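Local coordinates for PAC2 family protein (Mycobacterium tuberculosis, PDB 2WAM) that is of unknown function but, as a PAC2 family member from a duplicated actinobacterial gene family, folds as a mixed beta sheet flanked by helices, at residues 234-242 with 253-264; 151-160 with 217-226. All blocks are in the same frame, centred on the assembly; numbering follows the deposited sequence.

Contact 1 of 2, residues 234-242 with 253-264; sequences VVGFTVHVP and AAQALLEQVAKT
Phe237 reaches from strand 234-242 to helix 253-264, where the stem of Gln260 crosses one face of its ring. Its CB packs 4.1 Å from CD2 of Leu257, the methyl that also comes 3.6 Å from the carbonyl O of Phe237. Beyond CB, the ring carbons share one partner: CG of Gln260 stands over the centre of one face, modelled too close for the fine geometry of this CH-pi contact to be trusted. At the far end, CZ meets OG1 of Thr264 at 3.4 Å, with the hydroxyl near the ring plane at the edge. Gln260 CG is carried over the ring because it is turned opposite its own backbone N (chi1 -162°); a bend at chi2 then brings OE1 above the CE2-CZ side, and the amide and ring planes lie 50° apart. The hydroxyl of Thr264 has a weak hydrogen bond back to the carbonyl O of Gln260 and makes none to the strand.

On either side of Phe237 the contact is aliphatic. Val239 CG1 lies 3.5 Å from CD1 of Leu257, while its CG2, on the other branch, rests 4.1 Å from CB of Ala253. That same CB is 4.0 Å from Val241 CG2. Toward the start of the strand, Val235 CG1 touches CG2 of Thr264 at 3.8 Å.

The alternate residues Thr238 and His240 point away from the helix, and His240 ND1 hydrogen-bonds to Thr192 OG1. Helix 272-289 packs on Leu258 and Gln255. The two segments run nearly antiparallel (158°), the strand in the sheet and the helix that follows it in the layer covering one face. With no hydrogen bond between them, their pairing probably rests on dispersion and fit, chiefly of Val239 against Leu257 and the small Ala253, with the aliphatic stem of Gln260 secondary.

Contact 2 of 2, residues 151-160 with 217-226; sequences EPDLKWERFI and GSASNLLEYR
Ile160 inserts as a knob into a hole formed by Ala219, Leu222, Leu223 and Arg226 on the neighbouring helix. Its branches divide the work: CD1 meets CD2 of Leu222 at 3.7 Å, while CG2 lies 3.8 Å from CD1 of Leu223 and also touches CB of Arg226. One turn earlier, the Trp156 indole covers the first turn of helix 219-226, with Ala219 CB over its five-membered ring in a CH-pi contact. A hydrogen bond from its NE1 to Pro152 O, 3.0 Å, holds the indole in place.

Farther out, Arg226 grips Glu157 side-on in a salt bridge: NE to OE2 and NH2 to OE1, both 2.9 Å, with the charged planes nearly coplanar (29°). At the other end, Glu151 OE2 accepts from Ala219 N at 3.1 Å on its anti side, and a water links OE2 to Ser220 N. This carboxylate probably complements the helix dipole, beside the N-cap Ser218.

Arg226 also bonds Gln229 of its own chain through NH1 and, through NH2, Asp128 of the second subunit, whose Arg113 and Arg110 bind Glu151 OE1. Helix segments 156-160 and 219-226 cross at 57°; Leu223 rests on His70 of strand 67-73, and Phe159 on Leu131 of strand 131-137.

In the fold
The two contacts hold different elements of the fold built on the central mixed sheet. Contact 1 joins a strand to the helix that follows it, close to the chain's centre, and no other subunit touches it; its chemistry is mostly apolar. Contact 2 joins two helices distant in sequence, its centre about 14 Å from the chain's centre. It too is largely buried, but in part by the second subunit, and its apolar middle is bordered by charges that also serve the assembly. Helix 219-229 leads directly into strand 234-242, so the contacts follow in series. With centres about 20 Å apart, they meet where Glu224 packs against Val234, Val235 and Gly236.

Contact 1 of 2, residues 234-242 with 253-264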
loop_
_atom_site.group_PDB
_atom_site.type_symbol
_atom_site.label_atom_id
_atom_site.label_comp_id
_atom_site.label_asym_id
_atom_site.label_seq_id
_atom_site.Cartn_x
_atom_site.Cartn_y
_atom_site.Cartn_z
ATOM N N VAL A 234 28.349 14.423 -13.200
ATOM C CA VAL A 234 28.422 14.698 -11.779
ATOM C C VAL A 234 29.755 15.329 -11.403
ATOM O O VAL A 234 30.773 15.098 -12.052
ATOM C CB VAL A 234 28.239 13.406 -10.945
ATOM C CG1 VAL A 234 26.939 12.688 -11.324
ATOM C CG2 VAL A 234 29.470 12.483 -11.094
ATOM N N VAL A 235 29.739 16.114 -10.338
ATOM C CA VAL A 235 30.951 16.686 -9.786
ATOM C C VAL A 235 30.741 16.926 -8.292
ATOM O O VAL A 235 29.613 17.069 -7.822
ATOM C CB VAL A 235 31.419 17.955 -10.566
ATOM C CG1 VAL A 235 30.269 18.865 -10.876
ATOM C CG2 VAL A 235 32.494 18.693 -9.815
ATOM N N GLY A 236 31.835 16.914 -7.541
ATOM C CA GLY A 236 31.754 16.936 -6.100
ATOM C C GLY A 236 32.965 17.622 -5.526
ATOM O O GLY A 236 34.075 17.467 -6.022
ATOM N N PHE A 237 32.745 18.392 -4.474
ATOM C CA PHE A 237 33.825 19.123 -3.839
ATOM C C PHE A 237 33.856 18.836 -2.353
ATOM O O PHE A 237 32.863 18.997 -1.653
ATOM C CB PHE A 237 33.681 20.620 -4.102
ATOM C CG PHE A 237 33.683 20.966 -5.547
ATOM C CD1 PHE A 237 32.507 21.322 -6.187
ATOM C CD2 PHE A 237 34.861 20.910 -6.281
ATOM C CE1 PHE A 237 32.504 21.642 -7.544
ATOM C CE2 PHE A 237 34.876 21.219 -7.627
ATOM C CZ PHE A 237 33.689 21.590 -8.265
ATOM N N THR A 238 35.004 18.391 -1.878
ATOM C CA THR A 238 35.180 18.114 -0.474
ATOM C C THR A 238 36.195 19.105 0.069
ATOM O O THR A 238 37.381 19.037 -0.243
ATOM C CB THR A 238 35.665 16.690 -0.269
ATOM O OG1 THR A 238 34.733 15.786 -0.879
ATOM C CG2 THR A 238 35.779 16.390 1.211
ATOM N N VAL A 239 35.709 20.047 0.863
ATOM C CA VAL A 239 36.537 21.132 1.367
ATOM C C VAL A 239 37.317 20.688 2.618
ATOM O O VAL A 239 36.837 19.855 3.400
ATOM C CB VAL A 239 35.685 22.419 1.605
ATOM C CG1 VAL A 239 34.497 22.155 2.558
ATOM C CG2 VAL A 239 36.538 23.558 2.097
ATOM N N HIS A 240 38.527 21.222 2.791
ATOM C CA HIS A 240 39.365 20.849 3.928
ATOM C C HIS A 240 39.258 21.833 5.085
ATOM O O HIS A 240 39.526 23.021 4.929
ATOM C CB HIS A 240 40.821 20.699 3.495
ATOM C CG HIS A 240 41.031 19.649 2.449
ATOM N ND1 HIS A 240 41.796 19.860 1.324
ATOM C CD2 HIS A 240 40.561 18.383 2.351
ATOM C CE1 HIS A 240 41.796 18.767 0.583
ATOM N NE2 HIS A 240 41.054 17.857 1.183
ATOM N N VAL A 241 38.861 21.327 6.245
ATOM C CA VAL A 241 38.719 22.150 7.441
ATOM C C VAL A 241 39.794 21.789 8.463
ATOM O O VAL A 241 40.016 20.608 8.746
ATOM C CB VAL A 241 37.332 21.956 8.111
ATOM C CG1 VAL A 241 37.200 22.851 9.334
ATOM C CG2 VAL A 241 36.209 22.220 7.122
ATOM N N PRO A 242 40.470 22.807 9.018
ATOM C CA PRO A 242 41.451 22.556 10.080
ATOM C C PRO A 242 40.831 21.660 11.156
ATOM O O PRO A 242 39.734 21.977 11.619
ATOM C CB PRO A 242 41.716 23.957 10.633
ATOM C CG PRO A 242 41.490 24.855 9.482
ATOM C CD PRO A 242 40.373 24.237 8.682
ATOM N N ALA A 253 34.715 27.968 5.058
ATOM C CA ALA A 253 34.676 26.709 4.335
ATOM C C ALA A 253 33.393 26.574 3.501
ATOM O O ALA A 253 33.419 26.010 2.403
ATOM C CB ALA A 253 34.851 25.547 5.289
ATOM N N ALA A 254 32.286 27.117 4.009
ATOM C CA ALA A 254 31.033 27.181 3.251
ATOM C C ALA A 254 31.175 28.136 2.062
ATOM O O ALA A 254 30.760 27.834 0.948
ATOM C CB ALA A 254 29.877 27.618 4.148
ATOM N N GLN A 255 31.778 29.291 2.299
ATOM C CA GLN A 255 32.029 30.221 1.209
ATOM C C GLN A 255 32.886 29.584 0.100
ATOM O O GLN A 255 32.573 29.702 -1.084
ATOM C CB GLN A 255 32.665 31.499 1.734
ATOM C CG GLN A 255 33.012 32.472 0.650
ATOM C CD GLN A 255 33.817 33.641 1.169
ATOM O OE1 GLN A 255 33.909 33.868 2.376
ATOM N NE2 GLN A 255 34.403 34.393 0.256
ATOM N N ALA A 256 33.957 28.895 0.482
ATOM C CA ALA A 256 34.790 28.229 -0.508
ATOM C C ALA A 256 33.964 27.245 -1.340
ATOM O O ALA A 256 34.043 27.243 -2.572
ATOM C CB ALA A 256 35.957 27.525 0.155
ATOM N N LEU A 257 33.171 26.410 -0.671
ATOM C CA LEU A 257 32.302 25.484 -1.389
ATOM C C LEU A 257 31.411 26.227 -2.384
ATOM O O LEU A 257 31.386 25.897 -3.567
ATOM C CB LEU A 257 31.447 24.676 -0.421
ATOM C CG LEU A 257 32.148 23.530 0.315
ATOM C CD1 LEU A 257 31.262 22.907 1.402
ATOM C CD2 LEU A 257 32.568 22.488 -0.675
ATOM N N LEU A 258 30.687 27.238 -1.910
ATOM C CA LEU A 258 29.757 27.962 -2.772
ATOM C C LEU A 258 30.449 28.692 -3.931
ATOM O O LEU A 258 29.905 28.784 -5.030
ATOM C CB LEU A 258 28.880 28.919 -1.961
ATOM C CG LEU A 258 27.850 28.271 -1.020
ATOM C CD1 LEU A 258 26.809 29.284 -0.582
ATOM C CD2 LEU A 258 27.178 27.062 -1.647
ATOM N N GLU A 259 31.648 29.209 -3.689
ATOM C CA GLU A 259 32.382 29.893 -4.745
ATOM C C GLU A 259 32.662 28.896 -5.852
ATOM O O GLU A 259 32.662 29.238 -7.035
ATOM C CB GLU A 259 33.678 30.500 -4.208
ATOM C CG GLU A 259 33.452 31.802 -3.469
ATOM C CD GLU A 259 34.693 32.312 -2.772
ATOM O OE1 GLU A 259 35.562 31.489 -2.430
ATOM O OE2 GLU A 259 34.794 33.542 -2.557
ATOM N N GLN A 260 32.872 27.648 -5.450
ATOM C CA GLN A 260 33.140 26.571 -6.384
ATOM C C GLN A 260 31.887 26.169 -7.169
ATOM O O GLN A 260 31.946 26.007 -8.387
ATOM C CB GLN A 260 33.732 25.379 -5.636
ATOM C CG GLN A 260 34.438 24.384 -6.527
ATOM C CD GLN A 260 35.433 25.053 -7.450
ATOM O OE1 GLN A 260 35.353 24.904 -8.676
ATOM N NE2 GLN A 260 36.369 25.813 -6.868
ATOM N N VAL A 261 30.763 26.003 -6.473
ATOM C CA VAL A 261 29.479 25.749 -7.127
ATOM C C VAL A 261 29.231 26.824 -8.172
ATOM O O VAL A 261 28.779 26.533 -9.268
ATOM C CB VAL A 261 28.286 25.781 -6.126
ATOM C CG1 VAL A 261 26.954 25.584 -6.845
ATOM C CG2 VAL A 261 28.463 24.754 -5.049
ATOM N N ALA A 262 29.539 28.071 -7.828
ATOM C CA ALA A 262 29.328 29.184 -8.750
ATOM C C ALA A 262 30.120 29.042 -10.060
ATOM O O ALA A 262 29.542 29.189 -11.130
ATOM C CB ALA A 262 29.621 30.517 -8.074
ATOM N N LYS A 263 31.425 28.765 -9.978
ATOM C CA LYS A 263 32.238 28.539 -11.182
ATOM C C LYS A 263 31.718 27.366 -12.021
ATOM O O LYS A 263 31.462 27.504 -13.211
ATOM C CB LYS A 263 33.710 28.271 -10.835
ATOM C CG LYS A 263 34.388 29.362 -10.042
ATOM C CD LYS A 263 35.867 29.071 -9.813
ATOM C CE LYS A 263 36.454 30.075 -8.818
ATOM N NZ LYS A 263 37.936 30.010 -8.739
ATOM N N THR A 264 31.577 26.210 -11.389
ATOM C CA THR A 264 31.213 24.985 -12.082
ATOM C C THR A 264 29.815 25.057 -12.669
ATOM O O THR A 264 29.583 24.640 -13.802
ATOM C CB THR A 264 31.331 23.778 -11.142
ATOM O OG1 THR A 264 32.708 23.594 -10.776
ATOM C CG2 THR A 264 30.816 22.522 -11.814
#

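Contact 2 of 2, residues 151-160 with 217-226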
loop_
_atom_site.group_PDB
_atom_site.type_symbol
_atom_site.label_atom_id
_atom_site.label_comp_id
_atom_site.label_asym_id
_atom_site.label_seq_id
_atom_site.Cartn_x
_atom_site.Cartn_y
_atom_site.Cartn_z
ATOM N N GLU A 151 21.226 13.806 5.998
ATOM C CA GLU A 151 21.470 12.492 5.405
ATOM C C GLU A 151 20.577 11.460 6.098
ATOM O O GLU A 151 20.593 11.348 7.324
ATOM C CB GLU A 151 22.936 12.106 5.572
ATOM C CG GLU A 151 23.304 10.733 5.052
ATOM C CD GLU A 151 24.722 10.360 5.423
ATOM O OE1 GLU A 151 25.032 10.362 6.630
ATOM O OE2 GLU A 151 25.533 10.082 4.517
ATOM N N PRO A 152 19.782 10.711 5.320
ATOM C CA PRO A 152 18.937 9.662 5.903
ATOM C C PRO A 152 19.761 8.525 6.539
ATOM O O PRO A 152 20.913 8.324 6.175
ATOM C CB PRO A 152 18.152 9.118 4.697
ATOM C CG PRO A 152 18.461 10.019 3.531
ATOM C CD PRO A 152 19.746 10.716 3.848
ATOM N N ASP A 153 19.174 7.800 7.485
ATOM C CA ASP A 153 19.789 6.578 8.003
ATOM C C ASP A 153 19.321 5.392 7.165
ATOM O O ASP A 153 20.075 4.461 6.901
ATOM C CB ASP A 153 19.397 6.330 9.463
ATOM C CG ASP A 153 19.893 7.399 10.385
ATOM O OD1 ASP A 153 19.183 8.399 10.564
ATOM O OD2 ASP A 153 20.995 7.237 10.939
ATOM N N LEU A 154 18.064 5.452 6.748
ATOM C CA LEU A 154 17.407 4.337 6.092
ATOM C C LEU A 154 17.260 4.529 4.594
ATOM O O LEU A 154 17.343 5.651 4.093
ATOM C CB LEU A 154 16.022 4.156 6.699
ATOM C CG LEU A 154 16.021 4.085 8.221
ATOM C CD1 LEU A 154 14.614 3.877 8.721
ATOM C CD2 LEU A 154 16.947 2.963 8.709
ATOM N N LYS A 155 17.060 3.415 3.894
ATOM C CA LYS A 155 16.581 3.393 2.508
ATOM C C LYS A 155 17.346 4.217 1.471
ATOM O O LYS A 155 16.721 4.906 0.661
ATOM C CB LYS A 155 15.133 3.854 2.483
ATOM C CG LYS A 155 14.198 2.958 3.220
ATOM C CD LYS A 155 12.966 3.724 3.629
ATOM C CE LYS A 155 11.897 2.784 4.126
ATOM N NZ LYS A 155 10.984 3.525 4.989
ATOM N N TRP A 156 18.671 4.140 1.470
ATOM C CA TRP A 156 19.457 4.948 0.545
ATOM C C TRP A 156 19.132 4.679 -0.919
ATOM O O TRP A 156 19.133 5.594 -1.738
ATOM C CB TRP A 156 20.954 4.739 0.778
ATOM C CG TRP A 156 21.485 5.408 1.997
ATOM C CD1 TRP A 156 20.763 5.978 3.014
ATOM C CD2 TRP A 156 22.857 5.549 2.353
ATOM N NE1 TRP A 156 21.610 6.482 3.968
ATOM C CE2 TRP A 156 22.905 6.226 3.589
ATOM C CE3 TRP A 156 24.063 5.176 1.742
ATOM C CZ2 TRP A 156 24.099 6.532 4.224
ATOM C CZ3 TRP A 156 25.244 5.482 2.368
ATOM C CH2 TRP A 156 25.257 6.151 3.601
ATOM N N GLU A 157 18.876 3.424 -1.267
ATOM C CA GLU A 157 18.659 3.116 -2.671
ATOM C C GLU A 157 17.349 3.719 -3.134
ATOM O O GLU A 157 17.296 4.430 -4.141
ATOM C CB GLU A 157 18.718 1.616 -2.944
ATOM C CG GLU A 157 20.101 0.987 -2.692
ATOM C CD GLU A 157 21.213 1.510 -3.612
ATOM O OE1 GLU A 157 22.391 1.254 -3.309
ATOM O OE2 GLU A 157 20.927 2.168 -4.634
ATOM N N ARG A 158 16.293 3.456 -2.378
ATOM C CA ARG A 158 14.994 4.003 -2.721
ATOM C C ARG A 158 15.059 5.540 -2.804
ATOM O O ARG A 158 14.548 6.151 -3.741
ATOM C CB ARG A 158 13.953 3.531 -1.714
ATOM C CG ARG A 158 12.530 3.773 -2.136
ATOM C CD ARG A 158 11.608 2.902 -1.336
ATOM N NE ARG A 158 10.390 3.615 -0.991
ATOM C CZ ARG A 158 9.586 3.274 0.007
ATOM N NH1 ARG A 158 9.874 2.224 0.762
ATOM N NH2 ARG A 158 8.495 3.991 0.247
ATOM N N PHE A 159 15.713 6.144 -1.821
ATOM C CA PHE A 159 15.910 7.583 -1.762
ATOM C C PHE A 159 16.659 8.120 -2.979
ATOM O O PHE A 159 16.185 9.039 -3.651
ATOM C CB PHE A 159 16.651 7.958 -0.471
ATOM C CG PHE A 159 17.114 9.385 -0.434
ATOM C CD1 PHE A 159 18.474 9.688 -0.394
ATOM C CD2 PHE A 159 16.201 10.423 -0.470
ATOM C CE1 PHE A 159 18.905 10.991 -0.368
ATOM C CE2 PHE A 159 16.623 11.737 -0.450
ATOM C CZ PHE A 159 17.980 12.024 -0.391
ATOM N N ILE A 160 17.826 7.542 -3.255
ATOM C CA ILE A 160 18.633 7.941 -4.403
ATOM C C ILE A 160 17.879 7.815 -5.739
ATOM O O ILE A 160 17.915 8.719 -6.578
ATOM C CB ILE A 160 19.934 7.141 -4.460
ATOM C CG1 ILE A 160 20.875 7.587 -3.335
ATOM C CG2 ILE A 160 20.608 7.322 -5.809
ATOM C CD1 ILE A 160 21.901 6.536 -2.952
ATOM N N GLY A 217 30.952 4.861 2.492
ATOM C CA GLY A 217 30.052 5.561 1.601
ATOM C C GLY A 217 29.133 6.510 2.338
ATOM O O GLY A 217 28.881 6.351 3.538
ATOM N N SER A 218 28.647 7.512 1.618
ATOM C CA SER A 218 27.633 8.430 2.131
ATOM C C SER A 218 26.486 8.578 1.121
ATOM O O SER A 218 26.654 8.305 -0.067
ATOM C CB SER A 218 28.258 9.790 2.442
ATOM O OG SER A 218 28.658 10.471 1.262
ATOM N N ALA A 219 25.322 9.009 1.580
ATOM C CA ALA A 219 24.198 9.180 0.668
ATOM C C ALA A 219 24.549 10.105 -0.494
ATOM O O ALA A 219 24.197 9.825 -1.640
ATOM C CB ALA A 219 22.968 9.682 1.409
ATOM N N SER A 220 25.246 11.199 -0.198
ATOM C CA SER A 220 25.693 12.130 -1.239
ATOM C C SER A 220 26.657 11.467 -2.210
ATOM O O SER A 220 26.504 11.587 -3.418
ATOM C CB SER A 220 26.342 13.384 -0.639
ATOM O OG SER A 220 25.409 14.443 -0.508
ATOM N N ASN A 221 27.650 10.760 -1.686
ATOM C CA ASN A 221 28.596 10.086 -2.562
ATOM C C ASN A 221 27.937 8.998 -3.389
ATOM O O ASN A 221 28.189 8.875 -4.588
ATOM C CB ASN A 221 29.756 9.494 -1.768
ATOM C CG ASN A 221 30.740 10.543 -1.303
ATOM O OD1 ASN A 221 30.784 11.664 -1.836
ATOM N ND2 ASN A 221 31.541 10.185 -0.295
ATOM N N LEU A 222 27.101 8.195 -2.741
ATOM C CA LEU A 222 26.423 7.123 -3.449
ATOM C C LEU A 222 25.480 7.706 -4.499
ATOM O O LEU A 222 25.322 7.128 -5.570
ATOM C CB LEU A 222 25.685 6.195 -2.486
ATOM C CG LEU A 222 25.233 4.857 -3.071
ATOM C CD1 LEU A 222 26.419 4.063 -3.611
ATOM C CD2 LEU A 222 24.479 4.043 -2.034
ATOM N N LEU A 223 24.886 8.864 -4.208
ATOM C CA LEU A 223 24.014 9.523 -5.175
ATOM C C LEU A 223 24.812 9.906 -6.406
ATOM O O LEU A 223 24.409 9.642 -7.539
ATOM C CB LEU A 223 23.379 10.773 -4.578
ATOM C CG LEU A 223 22.637 11.681 -5.570
ATOM C CD1 LEU A 223 21.418 10.976 -6.175
ATOM C CD2 LEU A 223 22.232 12.969 -4.870
ATOM N N GLU A 224 25.958 10.530 -6.165
ATOM C CA GLU A 224 26.876 10.900 -7.228
ATOM C C GLU A 224 27.287 9.671 -8.060
ATOM O O GLU A 224 27.188 9.677 -9.292
ATOM C CB GLU A 224 28.077 11.618 -6.625
ATOM C CG GLU A 224 29.273 11.754 -7.521
ATOM C CD GLU A 224 30.281 12.734 -6.954
ATOM O OE1 GLU A 224 29.852 13.779 -6.406
ATOM O OE2 GLU A 224 31.497 12.460 -7.057
ATOM N N TYR A 225 27.721 8.610 -7.389
ATOM C CA TYR A 225 28.055 7.365 -8.079
ATOM C C TYR A 225 26.890 6.769 -8.880
ATOM O O TYR A 225 27.057 6.403 -10.051
ATOM C CB TYR A 225 28.584 6.326 -7.097
ATOM C CG TYR A 225 29.000 5.041 -7.770
ATOM C CD1 TYR A 225 29.989 5.037 -8.752
ATOM C CD2 TYR A 225 28.407 3.829 -7.428
ATOM C CE1 TYR A 225 30.373 3.862 -9.372
ATOM C CE2 TYR A 225 28.781 2.651 -8.041
ATOM C CZ TYR A 225 29.766 2.671 -9.011
ATOM O OH TYR A 225 30.144 1.501 -9.621
ATOM N N ARG A 226 25.717 6.658 -8.252
ATOM C CA ARG A 226 24.561 6.093 -8.938
ATOM C C ARG A 226 24.204 6.933 -10.150
ATOM O O ARG A 226 23.996 6.406 -11.236
ATOM C CB ARG A 226 23.367 5.967 -7.994
ATOM C CG ARG A 226 23.549 4.936 -6.896
ATOM C CD ARG A 226 23.096 3.583 -7.342
ATOM N NE ARG A 226 23.297 2.564 -6.315
ATOM C CZ ARG A 226 24.330 1.731 -6.286
ATOM N NH1 ARG A 226 25.261 1.801 -7.225
ATOM N NH2 ARG A 226 24.437 0.836 -5.320
HETATM O O HOH W 1 25.551 12.115 2.637
#